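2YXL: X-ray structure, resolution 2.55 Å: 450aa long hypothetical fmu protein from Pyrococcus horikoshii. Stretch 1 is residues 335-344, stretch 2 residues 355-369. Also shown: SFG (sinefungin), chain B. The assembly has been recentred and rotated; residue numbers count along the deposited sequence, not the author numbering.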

# COMPACT_ATOMS: atom_id res chain seq x y z
N LEU A 335 0.12 -6.52 -19.50
CA LEU A 335 0.68 -6.00 -18.27
C LEU A 335 0.57 -7.06 -17.18
O LEU A 335 -0.52 -7.56 -16.89
CB LEU A 335 -0.04 -4.72 -17.85
CG LEU A 335 0.22 -4.18 -16.43
CD1 LEU A 335 1.63 -3.62 -16.29
CD2 LEU A 335 -0.82 -3.14 -16.06
N LEU A 336 1.71 -7.40 -16.59
CA LEU A 336 1.72 -8.24 -15.40
C LEU A 336 2.21 -7.42 -14.21
O LEU A 336 3.41 -7.36 -13.92
CB LEU A 336 2.55 -9.51 -15.61
CG LEU A 336 2.69 -10.52 -14.45
CD1 LEU A 336 1.35 -10.86 -13.79
CD2 LEU A 336 3.39 -11.79 -14.92
N ASP A 337 1.27 -6.76 -13.55
CA ASP A 337 1.55 -6.09 -12.29
C ASP A 337 1.38 -7.15 -11.21
O ASP A 337 0.32 -7.28 -10.59
CB ASP A 337 0.61 -4.90 -12.07
CG ASP A 337 0.94 -4.13 -10.80
OD1 ASP A 337 2.13 -3.93 -10.50
OD2 ASP A 337 -0.01 -3.71 -10.11
N ALA A 338 2.45 -7.92 -11.02
CA ALA A 338 2.41 -9.19 -10.30
C ALA A 338 2.10 -9.04 -8.82
O ALA A 338 2.56 -8.09 -8.19
CB ALA A 338 3.72 -9.93 -10.49
N PRO A 339 1.31 -9.98 -8.26
CA PRO A 339 1.18 -10.05 -6.81
C PRO A 339 2.57 -10.20 -6.22
O PRO A 339 3.38 -10.97 -6.75
CB PRO A 339 0.35 -11.32 -6.59
CG PRO A 339 0.42 -12.07 -7.87
CD PRO A 339 0.51 -11.02 -8.93
N CYS A 340 2.85 -9.47 -5.15
CA CYS A 340 4.20 -9.43 -4.60
C CYS A 340 4.19 -9.17 -3.10
O CYS A 340 3.13 -9.05 -2.49
CB CYS A 340 5.05 -8.39 -5.34
SG CYS A 340 4.52 -6.69 -5.09
N THR A 341 5.39 -9.07 -2.52
CA THR A 341 5.56 -8.82 -1.09
C THR A 341 5.10 -7.43 -0.64
O THR A 341 4.75 -7.24 0.52
CB THR A 341 7.03 -9.00 -0.65
OG1 THR A 341 7.88 -8.21 -1.50
CG2 THR A 341 7.44 -10.46 -0.71
N SER A 342 5.12 -6.47 -1.57
CA SER A 342 4.76 -5.07 -1.30
C SER A 342 5.81 -4.31 -0.48
O SER A 342 5.52 -3.23 0.05
CB SER A 342 3.37 -4.95 -0.65
OG SER A 342 2.34 -4.96 -1.63
N SER A 343 7.02 -4.86 -0.39
CA SER A 343 8.10 -4.28 0.43
C SER A 343 8.43 -2.83 0.08
O SER A 343 8.88 -2.06 0.93
CB SER A 343 9.36 -5.14 0.34
OG SER A 343 9.76 -5.29 -1.01
N GLY A 344 8.20 -2.47 -1.18
CA GLY A 344 8.42 -1.10 -1.63
C GLY A 344 7.37 -0.11 -1.14
O GLY A 344 7.52 1.10 -1.31
N ARG A 355 4.80 -7.53 9.08
CA ARG A 355 4.01 -8.70 8.69
C ARG A 355 4.71 -9.55 7.62
O ARG A 355 4.35 -10.71 7.43
CB ARG A 355 2.61 -8.28 8.21
CG ARG A 355 1.90 -7.27 9.12
CD ARG A 355 0.55 -7.80 9.62
NE ARG A 355 -0.34 -8.24 8.55
CZ ARG A 355 -1.51 -8.86 8.74
NH1 ARG A 355 -2.24 -9.22 7.70
NH2 ARG A 355 -1.95 -9.11 9.97
N LEU A 356 5.70 -8.97 6.95
CA LEU A 356 6.45 -9.66 5.90
C LEU A 356 7.36 -10.77 6.41
O LEU A 356 8.01 -10.63 7.45
CB LEU A 356 7.27 -8.67 5.07
CG LEU A 356 6.65 -8.20 3.76
CD1 LEU A 356 7.59 -7.23 3.06
CD2 LEU A 356 6.33 -9.40 2.85
N ARG A 357 7.41 -11.86 5.65
CA ARG A 357 8.22 -13.04 5.96
C ARG A 357 9.15 -13.37 4.77
O ARG A 357 9.02 -12.78 3.70
CB ARG A 357 7.29 -14.21 6.28
CG ARG A 357 6.43 -14.04 7.52
CD ARG A 357 5.26 -15.02 7.52
NE ARG A 357 5.70 -16.40 7.32
CZ ARG A 357 6.05 -17.24 8.29
NH1 ARG A 357 6.43 -18.47 8.00
NH2 ARG A 357 6.02 -16.85 9.56
N GLU A 358 10.04 -14.34 4.95
CA GLU A 358 11.24 -14.49 4.09
C GLU A 358 11.30 -15.23 2.70
O GLU A 358 12.11 -14.80 1.89
CB GLU A 358 12.46 -14.86 4.94
CG GLU A 358 13.78 -14.31 4.39
CD GLU A 358 14.67 -13.68 5.45
OE1 GLU A 358 15.50 -12.81 5.08
OE2 GLU A 358 14.56 -14.04 6.64
N ASP A 359 10.55 -16.30 2.38
CA ASP A 359 9.61 -17.09 3.18
C ASP A 359 8.53 -16.26 3.87
O ASP A 359 8.43 -16.32 5.10
CB ASP A 359 10.36 -17.98 4.18
CG ASP A 359 9.44 -18.91 4.95
OD1 ASP A 359 9.78 -19.28 6.10
OD2 ASP A 359 8.37 -19.28 4.42
N LYS A 360 7.67 -15.57 3.12
CA LYS A 360 7.27 -15.92 1.75
C LYS A 360 7.73 -15.01 0.58
O LYS A 360 6.93 -14.70 -0.31
CB LYS A 360 5.74 -16.03 1.71
CG LYS A 360 5.01 -14.78 2.24
CD LYS A 360 3.86 -14.36 1.33
CE LYS A 360 3.45 -12.92 1.60
NZ LYS A 360 2.48 -12.41 0.59
N ILE A 361 8.99 -14.60 0.56
CA ILE A 361 9.55 -13.92 -0.62
C ILE A 361 9.65 -14.91 -1.79
O ILE A 361 9.29 -14.59 -2.93
CB ILE A 361 10.93 -13.27 -0.34
CG1 ILE A 361 10.77 -12.07 0.61
CG2 ILE A 361 11.60 -12.83 -1.64
CD1 ILE A 361 12.07 -11.60 1.24
N ASN A 362 10.13 -16.12 -1.50
CA ASN A 362 10.31 -17.16 -2.51
C ASN A 362 8.98 -17.74 -3.00
O ASN A 362 8.86 -18.15 -4.15
CB ASN A 362 11.23 -18.26 -1.99
CG ASN A 362 12.62 -17.75 -1.64
OD1 ASN A 362 13.31 -18.34 -0.81
ND2 ASN A 362 13.04 -16.66 -2.27
N GLU A 363 8.00 -17.77 -2.10
CA GLU A 363 6.64 -18.21 -2.41
C GLU A 363 5.99 -17.29 -3.44
O GLU A 363 5.35 -17.76 -4.38
CB GLU A 363 5.80 -18.25 -1.13
CG GLU A 363 4.50 -19.03 -1.23
CD GLU A 363 3.78 -19.11 0.10
OE1 GLU A 363 3.61 -20.24 0.61
OE2 GLU A 363 3.40 -18.06 0.65
N MET A 364 6.16 -15.98 -3.26
CA MET A 364 5.70 -14.98 -4.22
C MET A 364 6.50 -15.06 -5.52
O MET A 364 5.94 -14.91 -6.61
CB MET A 364 5.80 -13.57 -3.63
CG MET A 364 4.63 -13.15 -2.74
SD MET A 364 3.10 -12.83 -3.66
CE MET A 364 2.22 -14.38 -3.40
N SER A 365 7.80 -15.30 -5.39
CA SER A 365 8.70 -15.42 -6.54
C SER A 365 8.29 -16.53 -7.50
O SER A 365 8.36 -16.35 -8.72
CB SER A 365 10.15 -15.61 -6.07
OG SER A 365 11.05 -15.54 -7.15
N GLN A 366 7.87 -17.68 -6.96
CA GLN A 366 7.41 -18.81 -7.78
C GLN A 366 6.10 -18.49 -8.50
O GLN A 366 5.92 -18.87 -9.66
CB GLN A 366 7.28 -20.09 -6.94
CG GLN A 366 7.09 -21.37 -7.77
CD GLN A 366 6.93 -22.63 -6.92
OE1 GLN A 366 7.64 -23.62 -7.11
NE2 GLN A 366 5.98 -22.61 -5.99
N LEU A 367 5.18 -17.81 -7.81
CA LEU A 367 3.90 -17.42 -8.39
C LEU A 367 4.07 -16.44 -9.54
O LEU A 367 3.37 -16.52 -10.55
CB LEU A 367 2.94 -16.85 -7.33
CG LEU A 367 1.55 -16.38 -7.79
CD1 LEU A 367 0.73 -17.50 -8.45
CD2 LEU A 367 0.78 -15.78 -6.62
N GLN A 368 5.02 -15.52 -9.39
CA GLN A 368 5.34 -14.54 -10.43
C GLN A 368 5.89 -15.22 -11.69
O GLN A 368 5.53 -14.85 -12.81
CB GLN A 368 6.33 -13.50 -9.90
CG GLN A 368 5.74 -12.57 -8.84
CD GLN A 368 6.76 -12.05 -7.84
OE1 GLN A 368 7.97 -12.17 -8.03
NE2 GLN A 368 6.27 -11.46 -6.76
N ARG A 369 6.73 -16.24 -11.49
CA ARG A 369 7.31 -17.00 -12.61
C ARG A 369 6.26 -17.75 -13.43
O ARG A 369 6.35 -17.78 -14.66
CB ARG A 369 8.39 -17.96 -12.12
CG ARG A 369 9.67 -17.28 -11.64
CD ARG A 369 10.76 -18.31 -11.37
NE ARG A 369 11.78 -17.81 -10.46
CZ ARG A 369 12.84 -18.52 -10.05
NH1 ARG A 369 13.71 -17.97 -9.21
NH2 ARG A 369 13.03 -19.76 -10.47
N SFG B . -2.56 -4.18 -10.92
CA SFG B . -3.44 -3.86 -9.79
C SFG B . -3.74 -2.35 -9.76
O SFG B . -4.78 -1.98 -9.17
OXT SFG B . -2.92 -1.59 -10.32
CB SFG B . -2.81 -4.35 -8.47
CG SFG B . -2.69 -5.88 -8.44
CD SFG B . -2.14 -6.41 -7.10
NE SFG B . -0.77 -5.91 -6.92
C5' SFG B . -2.08 -7.96 -7.06
C4' SFG B . -3.40 -8.66 -7.44
O4' SFG B . -3.03 -9.95 -7.99
C3' SFG B . -4.31 -8.98 -6.24
O3' SFG B . -5.58 -8.35 -6.44
C2' SFG B . -4.46 -10.51 -6.26
O2' SFG B . -5.80 -10.91 -5.97
C1' SFG B . -4.14 -10.83 -7.72
N9 SFG B . -3.70 -12.23 -7.98
C8 SFG B . -2.82 -12.94 -7.26
N7 SFG B . -2.67 -14.14 -7.81
C5 SFG B . -3.46 -14.21 -8.88
C6 SFG B . -3.72 -15.20 -9.83
N6 SFG B . -3.11 -16.38 -9.76
N1 SFG B . -4.59 -14.93 -10.82
C2 SFG B . -5.19 -13.76 -10.90
N3 SFG B . -4.97 -12.80 -10.01
C4 SFG B . -4.11 -12.99 -8.99

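This is a mainly apolar contact in which a loop following a strand lies along one side of a helix and is tied to it by a single side-chain-to-backbone hydrogen bond. Stretch 1 leaves a strand that begins earlier in the chain and runs past the helix in the reverse sense: the CA atoms of Ala338, Cys340 and Thr341 lie nearest those of Gln368, Met364 and Ile361, so one chain advances as the other steps back by roughly a helical turn at a time.

Gln368 supplies the polar anchor. Its CA-to-CB bond points sideways, but the amide end comes nearer, and NE2 donates to Pro339 O at 2.9 Å with a nearly straight N-H...O angle of 167°. A loop carbonyl has no regular backbone partner across this contact, and a primary amide on a stem of two methylenes can reach it. The stem is useful as well: Gln368 CG packs 3.7 Å from Ala338 CB, where the small methyl takes up little room between the two backbones.

The CA-to-CB bond of Met364 points toward the loop, and its SD lies 3.6 Å from Pro339 O and 3.7 Å from Cys340 N; the unbranched thioether fits against the backbone there. Pro339, whose ring is compact and apolar, meets Leu367 through CG and CD2 at 3.9 Å. The same CG lies 3.4 Å from C8 of sinefungin, so the proline touches both helix and ligand, while Asp337 OD2 accepts a 2.7 Å hydrogen bond from sinefungin N.

Farther along, Thr341 turns its methyl to the start of the helix, with CG2 3.9 Å from Ile361 CG1, and its CB lies 3.6 Å from Leu356 CD2. Leu356, just past the preceding helix, has its CA-to-CB bond pointing toward stretch 1 and also reaches Ser343, CD1 to CB at 3.9 Å, closing this end with hydrocarbon.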